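Local coordinates for tetratricopeptide TPR_2 repeat protein (Thermobaculum terrenum, PDB 5DJS) that is of unknown function but joins tetratricopeptide repeats to a family 41 glycosyl transferase module of the GT-B class, in which uridine-5'-diphosphate is bound, at residues D415-S420 against V436-A441; T423-A428 against R446-L451; S450-A455 against E459-T464. The protein carries 1 engineered substitution. All coordinates share one frame; numbering follows the deposited sequence.

Contact 1 (D415-S420 against V436-A441)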
loop_
_atom_site.group_PDB
_atom_site.type_symbol
_atom_site.label_atom_id
_atom_site.label_comp_id
_atom_site.label_asym_id
_atom_site.label_seq_id
_atom_site.Cartn_x
_atom_site.Cartn_y
_atom_site.Cartn_z
ATOM N N ASP A 415 -10.274 5.773 -11.478
ATOM C CA ASP A 415 -9.135 5.024 -10.926
ATOM C C ASP A 415 -7.849 5.443 -11.615
ATOM O O ASP A 415 -7.868 5.866 -12.770
ATOM C CB ASP A 415 -9.363 3.528 -11.126
ATOM C CG ASP A 415 -8.233 2.664 -10.589
ATOM O OD1 ASP A 415 -7.762 2.938 -9.465
ATOM O OD2 ASP A 415 -7.816 1.711 -11.303
ATOM N N THR A 416 -6.735 5.318 -10.900
ATOM C CA THR A 416 -5.427 5.732 -11.413
ATOM C C THR A 416 -4.746 4.672 -12.283
ATOM O O THR A 416 -5.087 3.486 -12.249
ATOM C CB THR A 416 -4.484 6.113 -10.264
ATOM O OG1 THR A 416 -4.490 5.075 -9.280
ATOM C CG2 THR A 416 -4.937 7.409 -9.610
ATOM N N LEU A 417 -3.797 5.141 -13.083
ATOM C CA LEU A 417 -2.899 4.294 -13.851
ATOM C C LEU A 417 -1.488 4.932 -13.825
ATOM O O LEU A 417 -1.370 6.139 -13.590
ATOM C CB LEU A 417 -3.397 4.147 -15.293
ATOM C CG LEU A 417 -3.713 5.443 -16.062
ATOM C CD1 LEU A 417 -2.983 5.541 -17.398
ATOM C CD2 LEU A 417 -5.209 5.580 -16.273
ATOM N N PRO A 418 -0.419 4.154 -14.034
ATOM C CA PRO A 418 -0.437 2.687 -14.190
ATOM C C PRO A 418 -0.600 1.882 -12.888
ATOM O O PRO A 418 -0.751 0.650 -12.956
ATOM C CB PRO A 418 0.937 2.397 -14.808
ATOM C CG PRO A 418 1.803 3.489 -14.290
ATOM C CD PRO A 418 0.927 4.710 -14.251
ATOM N N TYR A 419 -0.535 2.554 -11.733
ATOM C CA TYR A 419 -0.737 1.918 -10.437
ATOM C C TYR A 419 -2.234 2.085 -10.089
ATOM O O TYR A 419 -2.695 3.166 -9.673
ATOM C CB TYR A 419 0.189 2.563 -9.395
ATOM C CG TYR A 419 0.359 1.867 -8.041
ATOM C CD1 TYR A 419 -0.741 1.477 -7.264
ATOM C CD2 TYR A 419 1.631 1.681 -7.488
ATOM C CE1 TYR A 419 -0.579 0.888 -6.006
ATOM C CE2 TYR A 419 1.798 1.095 -6.232
ATOM C CZ TYR A 419 0.686 0.698 -5.493
ATOM O OH TYR A 419 0.814 0.112 -4.255
ATOM N N SER A 420 -2.981 0.992 -10.246
ATOM C CA SER A 420 -4.407 0.988 -9.951
ATOM C C SER A 420 -4.649 0.984 -8.459
ATOM O O SER A 420 -3.943 0.304 -7.705
ATOM C CB SER A 420 -5.105 -0.230 -10.546
ATOM O OG SER A 420 -6.427 -0.310 -10.039
ATOM N N VAL A 436 -14.443 3.863 -12.839
ATOM C CA VAL A 436 -13.871 3.603 -14.164
ATOM C C VAL A 436 -12.371 3.326 -13.990
ATOM O O VAL A 436 -11.705 4.006 -13.208
ATOM C CB VAL A 436 -14.068 4.797 -15.116
ATOM C CG1 VAL A 436 -13.661 4.433 -16.545
ATOM C CG2 VAL A 436 -15.521 5.282 -15.089
ATOM N N THR A 437 -11.855 2.316 -14.700
ATOM C CA THR A 437 -10.448 1.896 -14.605
ATOM C C THR A 437 -9.895 1.511 -15.959
ATOM O O THR A 437 -10.656 1.215 -16.881
ATOM C CB THR A 437 -10.257 0.652 -13.710
ATOM O OG1 THR A 437 -10.764 -0.521 -14.366
ATOM C CG2 THR A 437 -10.988 0.796 -12.411
ATOM N N LEU A 438 -8.566 1.505 -16.060
ATOM C CA LEU A 438 -7.862 0.812 -17.136
ATOM C C LEU A 438 -7.360 -0.539 -16.601
ATOM O O LEU A 438 -6.797 -0.618 -15.508
ATOM C CB LEU A 438 -6.695 1.653 -17.658
ATOM C CG LEU A 438 -5.820 1.047 -18.771
ATOM C CD1 LEU A 438 -6.616 0.830 -20.045
ATOM C CD2 LEU A 438 -4.598 1.910 -19.065
ATOM N N GLU A 439 -7.589 -1.599 -17.370
ATOM C CA GLU A 439 -7.020 -2.908 -17.081
ATOM C C GLU A 439 -5.628 -2.911 -17.706
ATOM O O GLU A 439 -5.496 -3.008 -18.930
ATOM C CB GLU A 439 -7.911 -4.022 -17.658
ATOM C CG GLU A 439 -7.494 -5.434 -17.293
ATOM C CD GLU A 439 -8.454 -6.492 -17.817
ATOM O OE1 GLU A 439 -9.142 -7.113 -16.976
ATOM O OE2 GLU A 439 -8.521 -6.700 -19.056
ATOM N N GLY A 440 -4.601 -2.751 -16.868
ATOM C CA GLY A 440 -3.200 -2.848 -17.298
ATOM C C GLY A 440 -2.777 -4.295 -17.530
ATOM O O GLY A 440 -3.408 -5.216 -17.025
ATOM N N ALA A 441 -1.715 -4.495 -18.303
ATOM C CA ALA A 441 -1.218 -5.841 -18.626
ATOM C C ALA A 441 -0.163 -6.204 -17.594
ATOM O O ALA A 441 0.997 -6.441 -17.922
ATOM C CB ALA A 441 -0.640 -5.865 -20.038
#
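V436 meets D415 through the backbone: the D415 N to V436 O hydrogen bond measures 2.9 Å, with an N-H...O angle of 148°. V436 is also backbone-bonded to A413, so it pairs with both A413 and D415, flanking the residue between them, as in a parallel bridge. The next residue, T437, has its CA 5.0 Å from the CA of D415, and here the side chains take over. The methyl CG2 of T437 lies 3.4 Å from D415 CB and also packs against the carboxylate oxygen OD2. D415 carries CG anti to the backbone N (chi1 180°), which sends the carboxylate along the loop, past that methyl, to polar partners: T448 OG1 at OD2 and G421 N at OD1. The bond from G421 N ties this buried acid to the far end of the loop, where S420 OG also lies 2.8 Å from D415 OD2. At L438 the spacing opens to 6.9 Å between its CA and that of L417, and contact is reduced to methyls, L438 CD2 lying 4.3 Å from L417 CD1. Beyond L438 the segment makes no contact with the loop, whose own shape is held by a T416 OG1 to Y419 O hydrogen bond of 2.6 Å and a cis peptide before P418. In the sheet, strand 435-438 lies between strands 412-414 and 461-462; helix 447-454 packs on T437, while helices 344-356 and 465-477 cover L417.

Contact 2 (T423-A428 against R446-L451); sequences TTSLEA and RATSSL. With UDP (uridine-5'-diphosphate), chain E.
L451 lays its methyl CD1 over the backbone of the neighbouring helix, 3.8 Å from L426 CA and 4.1 Å from both L426 CB and S425 C. Its CG is turned roughly anti to the backbone N (chi1 -157°), which extends the branch across the gap between the helices. The axes of 423-428 and 447-451 approach to 9.7 Å and are inclined at 34°, running in broadly the same direction. One turn before L451 on its helix, T448 lies beside S425, but the model places them too close for the detail to be trusted; T448 OG1 finds its polar partners in S420 and D415. While L426 and S425 meet the second helix, other residues of 423-428 serve the ligand. T423 N makes a weak bond to O1B of uridine-5'-diphosphate, and T424 N reaches the same oxygen at 3.3 Å with an N-H...O angle of 139°. T423 OG1 bonds to the ribose O3' at 2.5 Å. E427, its chain extended beyond CG, brings OE2 to the ribose O2' in a contact modelled as very short, and R400 forms a salt bridge with that same oxygen of E427. The amides at the start of the helix thus face the beta phosphate, where the helix end would probably add favourable electrostatics. Two helices of an alpha/beta domain running in broadly the same direction, one presenting its N-terminus to a nucleoside diphosphate and a glutamate to the ribose, are consistent with the nucleotide site of a GT-B fold.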
loop_
_atom_site.group_PDB
_atom_site.type_symbol
_atom_site.label_atom_id
_atom_site.label_comp_id
_atom_site.label_asym_id
_atom_site.label_seq_id
_atom_site.Cartn_x
_atom_site.Cartn_y
_atom_site.Cartn_z
ATOM N N THR A 423 -8.276 -0.175 -2.324
ATOM C CA THR A 423 -9.213 0.009 -1.229
ATOM C C THR A 423 -10.078 1.257 -1.462
ATOM O O THR A 423 -11.236 1.262 -1.044
ATOM C CB THR A 423 -8.597 -0.109 0.206
ATOM O OG1 THR A 423 -8.970 1.015 1.002
ATOM C CG2 THR A 423 -7.075 -0.266 0.225
ATOM N N THR A 424 -9.565 2.275 -2.165
ATOM C CA THR A 424 -10.398 3.445 -2.503
ATOM C C THR A 424 -11.494 3.037 -3.485
ATOM O O THR A 424 -12.630 3.496 -3.385
ATOM C CB THR A 424 -9.616 4.647 -3.098
ATOM O OG1 THR A 424 -9.073 4.297 -4.371
ATOM C CG2 THR A 424 -8.505 5.119 -2.175
ATOM N N SER A 425 -11.151 2.166 -4.427
ATOM C CA SER A 425 -12.145 1.654 -5.381
ATOM C C SER A 425 -13.237 0.853 -4.686
ATOM O O SER A 425 -14.424 1.038 -4.974
ATOM C CB SER A 425 -11.478 0.801 -6.450
ATOM O OG SER A 425 -10.399 1.520 -6.986
ATOM N N LEU A 426 -12.829 -0.023 -3.768
ATOM C CA LEU A 426 -13.774 -0.805 -2.987
ATOM C C LEU A 426 -14.642 0.114 -2.119
ATOM O O LEU A 426 -15.854 -0.084 -2.023
ATOM C CB LEU A 426 -13.043 -1.834 -2.130
ATOM C CG LEU A 426 -13.905 -2.701 -1.216
ATOM C CD1 LEU A 426 -14.817 -3.617 -2.012
ATOM C CD2 LEU A 426 -13.006 -3.514 -0.305
ATOM N N GLU A 427 -14.025 1.123 -1.510
ATOM C CA GLU A 427 -14.764 2.098 -0.716
ATOM C C GLU A 427 -15.828 2.827 -1.526
ATOM O O GLU A 427 -16.914 3.095 -1.014
ATOM C CB GLU A 427 -13.810 3.112 -0.079
ATOM C CG GLU A 427 -13.046 2.552 1.114
ATOM C CD GLU A 427 -11.966 3.479 1.623
ATOM O OE1 GLU A 427 -11.551 4.417 0.896
ATOM O OE2 GLU A 427 -11.531 3.257 2.768
ATOM N N ALA A 428 -15.508 3.156 -2.776
ATOM C CA ALA A 428 -16.453 3.811 -3.682
ATOM C C ALA A 428 -17.669 2.921 -3.912
ATOM O O ALA A 428 -18.806 3.346 -3.683
ATOM C CB ALA A 428 -15.786 4.155 -5.012
ATOM N N ARG A 446 -4.125 -3.692 -12.003
ATOM C CA ARG A 446 -5.300 -4.587 -12.107
ATOM C C ARG A 446 -6.087 -4.828 -10.816
ATOM O O ARG A 446 -7.003 -5.652 -10.807
ATOM C CB ARG A 446 -4.860 -5.941 -12.673
ATOM C CG ARG A 446 -4.571 -5.931 -14.161
ATOM C CD ARG A 446 -3.910 -7.225 -14.583
ATOM N NE ARG A 446 -4.881 -8.188 -15.075
ATOM C CZ ARG A 446 -5.173 -8.410 -16.358
ATOM N NH1 ARG A 446 -4.572 -7.742 -17.343
ATOM N NH2 ARG A 446 -6.079 -9.330 -16.667
ATOM N N ALA A 447 -5.766 -4.131 -9.733
ATOM C CA ALA A 447 -6.505 -4.331 -8.485
ATOM C C ALA A 447 -7.998 -4.000 -8.668
ATOM O O ALA A 447 -8.863 -4.712 -8.153
ATOM C CB ALA A 447 -5.906 -3.501 -7.357
ATOM N N THR A 448 -8.287 -2.932 -9.410
ATOM C CA THR A 448 -9.668 -2.508 -9.651
ATOM C C THR A 448 -10.301 -3.253 -10.816
ATOM O O THR A 448 -11.470 -3.639 -10.733
ATOM C CB THR A 448 -9.757 -1.005 -9.940
ATOM O OG1 THR A 448 -8.815 -0.659 -10.968
ATOM C CG2 THR A 448 -9.441 -0.236 -8.758
ATOM N N SER A 449 -9.547 -3.453 -11.898
ATOM C CA SER A 449 -10.060 -4.233 -13.021
ATOM C C SER A 449 -10.636 -5.562 -12.489
ATOM O O SER A 449 -11.753 -5.921 -12.836
ATOM C CB SER A 449 -8.996 -4.458 -14.113
ATOM O OG SER A 449 -8.112 -5.508 -13.772
ATOM N N SER A 450 -9.891 -6.243 -11.613
ATOM C CA SER A 450 -10.325 -7.510 -11.019
ATOM C C SER A 450 -11.591 -7.338 -10.180
ATOM O O SER A 450 -12.602 -7.998 -10.430
ATOM C CB SER A 450 -9.202 -8.110 -10.160
ATOM O OG SER A 450 -9.601 -9.330 -9.553
ATOM N N LEU A 451 -11.522 -6.442 -9.196
ATOM C CA LEU A 451 -12.659 -6.122 -8.309
ATOM C C LEU A 451 -13.945 -5.953 -9.114
ATOM O O LEU A 451 -14.940 -6.616 -8.847
ATOM C CB LEU A 451 -12.394 -4.829 -7.508
ATOM C CG LEU A 451 -13.120 -4.537 -6.180
ATOM C CD1 LEU A 451 -13.362 -3.043 -6.023
ATOM C CD2 LEU A 451 -14.439 -5.271 -5.994
HETATM N N1 UDP E . -7.912 7.453 3.659
HETATM C C2 UDP E . -8.298 8.385 4.666
HETATM N N3 UDP E . -8.264 9.705 4.406
HETATM C C4 UDP E . -7.875 10.165 3.206
HETATM C C5 UDP E . -7.497 9.289 2.197
HETATM C C6 UDP E . -7.524 7.923 2.450
HETATM O O2 UDP E . -8.669 8.005 5.802
HETATM O O4 UDP E . -7.850 11.385 2.984
HETATM C "C1'" UDP E . -7.951 6.000 3.934
HETATM C "C2'" UDP E . -8.985 5.348 3.036
HETATM O "O2'" UDP E . -9.737 4.445 3.849
HETATM C "C3'" UDP E . -8.168 4.687 1.932
HETATM C "C4'" UDP E . -6.784 4.461 2.539
HETATM O "O4'" UDP E . -6.703 5.334 3.676
HETATM O "O3'" UDP E . -8.740 3.467 1.479
HETATM C "C5'" UDP E . -5.592 4.754 1.626
HETATM O "O5'" UDP E . -5.835 4.436 0.256
HETATM P PA UDP E . -4.816 4.980 -0.881
HETATM O O1A UDP E . -3.457 4.403 -0.564
HETATM O O2A UDP E . -5.007 6.477 -0.968
HETATM O O3A UDP E . -5.315 4.383 -2.301
HETATM P PB UDP E . -5.544 2.813 -2.608
HETATM O O1B UDP E . -6.370 2.276 -1.477
HETATM O O2B UDP E . -6.321 2.821 -3.883
HETATM O O3B UDP E . -4.155 2.233 -2.727
#

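Contact 3 (S450-A455 against E459-T464); sequences SLLRWA and ELVSRT
L452 and V461 lie side by side, running opposite ways, where helix 447-454 packs on strand 461-462, the last step of the beta-alpha-beta unit that begins with strand 435-438. V461 points its CB toward the helix and divides its methyls between two neighbours. CG2, set beside the backbone N, packs 3.7 Å from L452 CB. CG1, anti to the backbone N (chi1 177°), lies over one face of the R453 guanidinium, 4.0 Å from NH2, and the two side chains are roughly perpendicular. R453 leaves the helix sidelong, yet its extended run from CG to NE brings the charged end nearer the strand segment. There it approaches R463, whose chain bends at chi2. The guanidinium planes stand 76° apart, so this is no stack: R463 NH2 sits at the edge of the R453 group, in its plane, whereas R453 NH2 lies above one face of R463, displaced from its centre. At 3.8 Å between the two NH2 atoms the like charges would disfavour each other, and the salt bridge from R453 NE to E439 OE1 probably offsets part of that cost. L452 also reaches L460: its CD1 lies 4.1 Å from L460 CB and 3.8 Å from the carbonyl oxygen L460 O.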
loop_
_atom_site.group_PDB
_atom_site.type_symbol
_atom_site.label_atom_id
_atom_site.label_comp_id
_atom_site.label_asym_id
_atom_site.label_seq_id
_atom_site.Cartn_x
_atom_site.Cartn_y
_atom_site.Cartn_z
ATOM N N SER A 450 -9.891 -6.243 -11.613
ATOM C CA SER A 450 -10.325 -7.510 -11.019
ATOM C C SER A 450 -11.591 -7.338 -10.180
ATOM O O SER A 450 -12.602 -7.998 -10.430
ATOM C CB SER A 450 -9.202 -8.110 -10.160
ATOM O OG SER A 450 -9.601 -9.330 -9.553
ATOM N N LEU A 451 -11.522 -6.442 -9.196
ATOM C CA LEU A 451 -12.659 -6.122 -8.309
ATOM C C LEU A 451 -13.945 -5.953 -9.114
ATOM O O LEU A 451 -14.940 -6.616 -8.847
ATOM C CB LEU A 451 -12.394 -4.829 -7.508
ATOM C CG LEU A 451 -13.120 -4.537 -6.180
ATOM C CD1 LEU A 451 -13.362 -3.043 -6.023
ATOM C CD2 LEU A 451 -14.439 -5.271 -5.994
ATOM N N LEU A 452 -13.892 -5.071 -10.111
ATOM C CA LEU A 452 -15.042 -4.764 -10.955
ATOM C C LEU A 452 -15.556 -5.989 -11.735
ATOM O O LEU A 452 -16.768 -6.230 -11.783
ATOM C CB LEU A 452 -14.706 -3.612 -11.915
ATOM C CG LEU A 452 -14.444 -2.227 -11.299
ATOM C CD1 LEU A 452 -14.012 -1.263 -12.381
ATOM C CD2 LEU A 452 -15.656 -1.670 -10.567
ATOM N N ARG A 453 -14.648 -6.762 -12.327
ATOM C CA ARG A 453 -15.037 -7.989 -13.033
ATOM C C ARG A 453 -15.759 -8.988 -12.101
ATOM O O ARG A 453 -16.826 -9.496 -12.439
ATOM C CB ARG A 453 -13.825 -8.655 -13.684
ATOM C CG ARG A 453 -13.301 -7.929 -14.916
ATOM C CD ARG A 453 -12.368 -8.815 -15.735
ATOM N NE ARG A 453 -11.852 -8.130 -16.924
ATOM C CZ ARG A 453 -12.540 -7.886 -18.050
ATOM N NH1 ARG A 453 -13.818 -8.256 -18.194
ATOM N NH2 ARG A 453 -11.936 -7.251 -19.056
ATOM N N TRP A 454 -15.191 -9.223 -10.919
ATOM C CA TRP A 454 -15.801 -10.116 -9.919
ATOM C C TRP A 454 -17.130 -9.611 -9.345
ATOM O O TRP A 454 -17.917 -10.416 -8.852
ATOM C CB TRP A 454 -14.837 -10.389 -8.756
ATOM C CG TRP A 454 -13.655 -11.235 -9.111
ATOM C CD1 TRP A 454 -12.346 -10.881 -9.018
ATOM C CD2 TRP A 454 -13.674 -12.583 -9.604
ATOM N NE1 TRP A 454 -11.540 -11.921 -9.423
ATOM C CE2 TRP A 454 -12.328 -12.982 -9.782
ATOM C CE3 TRP A 454 -14.696 -13.491 -9.913
ATOM C CZ2 TRP A 454 -11.974 -14.249 -10.263
ATOM C CZ3 TRP A 454 -14.347 -14.756 -10.389
ATOM C CH2 TRP A 454 -12.995 -15.123 -10.560
ATOM N N ALA A 455 -17.374 -8.301 -9.390
ATOM C CA ALA A 455 -18.626 -7.722 -8.893
ATOM C C ALA A 455 -19.676 -7.481 -10.005
ATOM O O ALA A 455 -20.668 -6.786 -9.777
ATOM C CB ALA A 455 -18.326 -6.429 -8.143
ATOM N N GLU A 459 -18.394 -3.681 -17.548
ATOM C CA GLU A 459 -18.645 -2.552 -18.447
ATOM C C GLU A 459 -17.901 -1.275 -18.018
ATOM O O GLU A 459 -17.773 -0.347 -18.817
ATOM C CB GLU A 459 -20.151 -2.287 -18.572
ATOM C CG GLU A 459 -20.769 -1.619 -17.361
ATOM C CD GLU A 459 -22.246 -1.901 -17.235
ATOM O OE1 GLU A 459 -22.596 -2.880 -16.553
ATOM O OE2 GLU A 459 -23.053 -1.148 -17.818
ATOM N N LEU A 460 -17.423 -1.229 -16.771
ATOM C CA LEU A 460 -16.568 -0.138 -16.289
ATOM C C LEU A 460 -15.052 -0.413 -16.417
ATOM O O LEU A 460 -14.240 0.290 -15.814
ATOM C CB LEU A 460 -16.915 0.175 -14.829
ATOM C CG LEU A 460 -18.384 0.418 -14.486
ATOM C CD1 LEU A 460 -18.521 0.885 -13.048
ATOM C CD2 LEU A 460 -19.002 1.447 -15.418
ATOM N N VAL A 461 -14.667 -1.391 -17.233
ATOM C CA VAL A 461 -13.272 -1.825 -17.340
ATOM C C VAL A 461 -12.768 -1.616 -18.772
ATOM O O VAL A 461 -13.097 -2.383 -19.673
ATOM C CB VAL A 461 -13.126 -3.313 -16.919
ATOM C CG1 VAL A 461 -11.698 -3.797 -17.088
ATOM C CG2 VAL A 461 -13.586 -3.504 -15.473
ATOM N N SER A 462 -11.950 -0.588 -18.971
ATOM C CA SER A 462 -11.365 -0.316 -20.279
ATOM C C SER A 462 -10.099 -1.132 -20.475
ATOM O O SER A 462 -9.408 -1.435 -19.517
ATOM C CB SER A 462 -11.049 1.169 -20.420
ATOM O OG SER A 462 -10.245 1.617 -19.348
ATOM N N ARG A 463 -9.831 -1.505 -21.721
ATOM C CA ARG A 463 -8.580 -2.152 -22.117
ATOM C C ARG A 463 -7.640 -1.164 -22.832
ATOM O O ARG A 463 -6.498 -1.516 -23.115
ATOM C CB ARG A 463 -8.855 -3.357 -23.039
ATOM C CG ARG A 463 -9.929 -4.335 -22.548
ATOM C CD ARG A 463 -10.954 -4.636 -23.642
ATOM N NE ARG A 463 -12.185 -5.233 -23.109
ATOM C CZ ARG A 463 -12.437 -6.542 -22.979
ATOM N NH1 ARG A 463 -11.550 -7.473 -23.342
ATOM N NH2 ARG A 463 -13.608 -6.932 -22.470
ATOM N N THR A 464 -8.127 0.041 -23.153
ATOM C CA THR A 464 -7.309 1.116 -23.740
ATOM C C THR A 464 -7.641 2.460 -23.113
ATOM O O THR A 464 -8.702 2.651 -22.524
ATOM C CB THR A 464 -7.525 1.264 -25.255
ATOM O OG1 THR A 464 -8.892 1.594 -25.511
ATOM C CG2 THR A 464 -7.169 -0.014 -25.993
#

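Overall arrangement
Contacts 1 and 2 are buried and lie nearer the middle of the chain; contact 3, also mostly buried, sits farther out and reaches the surface at R463. Contacts 2 and 3 share helix 447-454, including S450 and L451: one flank meets helix 423-430, another strand 461-462. Contacts 1 and 3 reach neighbouring strands of one sheet, joined where S462 O probably accepts from E439 N at 2.8 Å. T448 of contact 2 also serves the acid of contact 1. Chemistry follows place: backbone pairing and a buried carboxylate in contact 1, apolar helix packing beside ligand bonds in contact 2, methyls grading into arginines in contact 3.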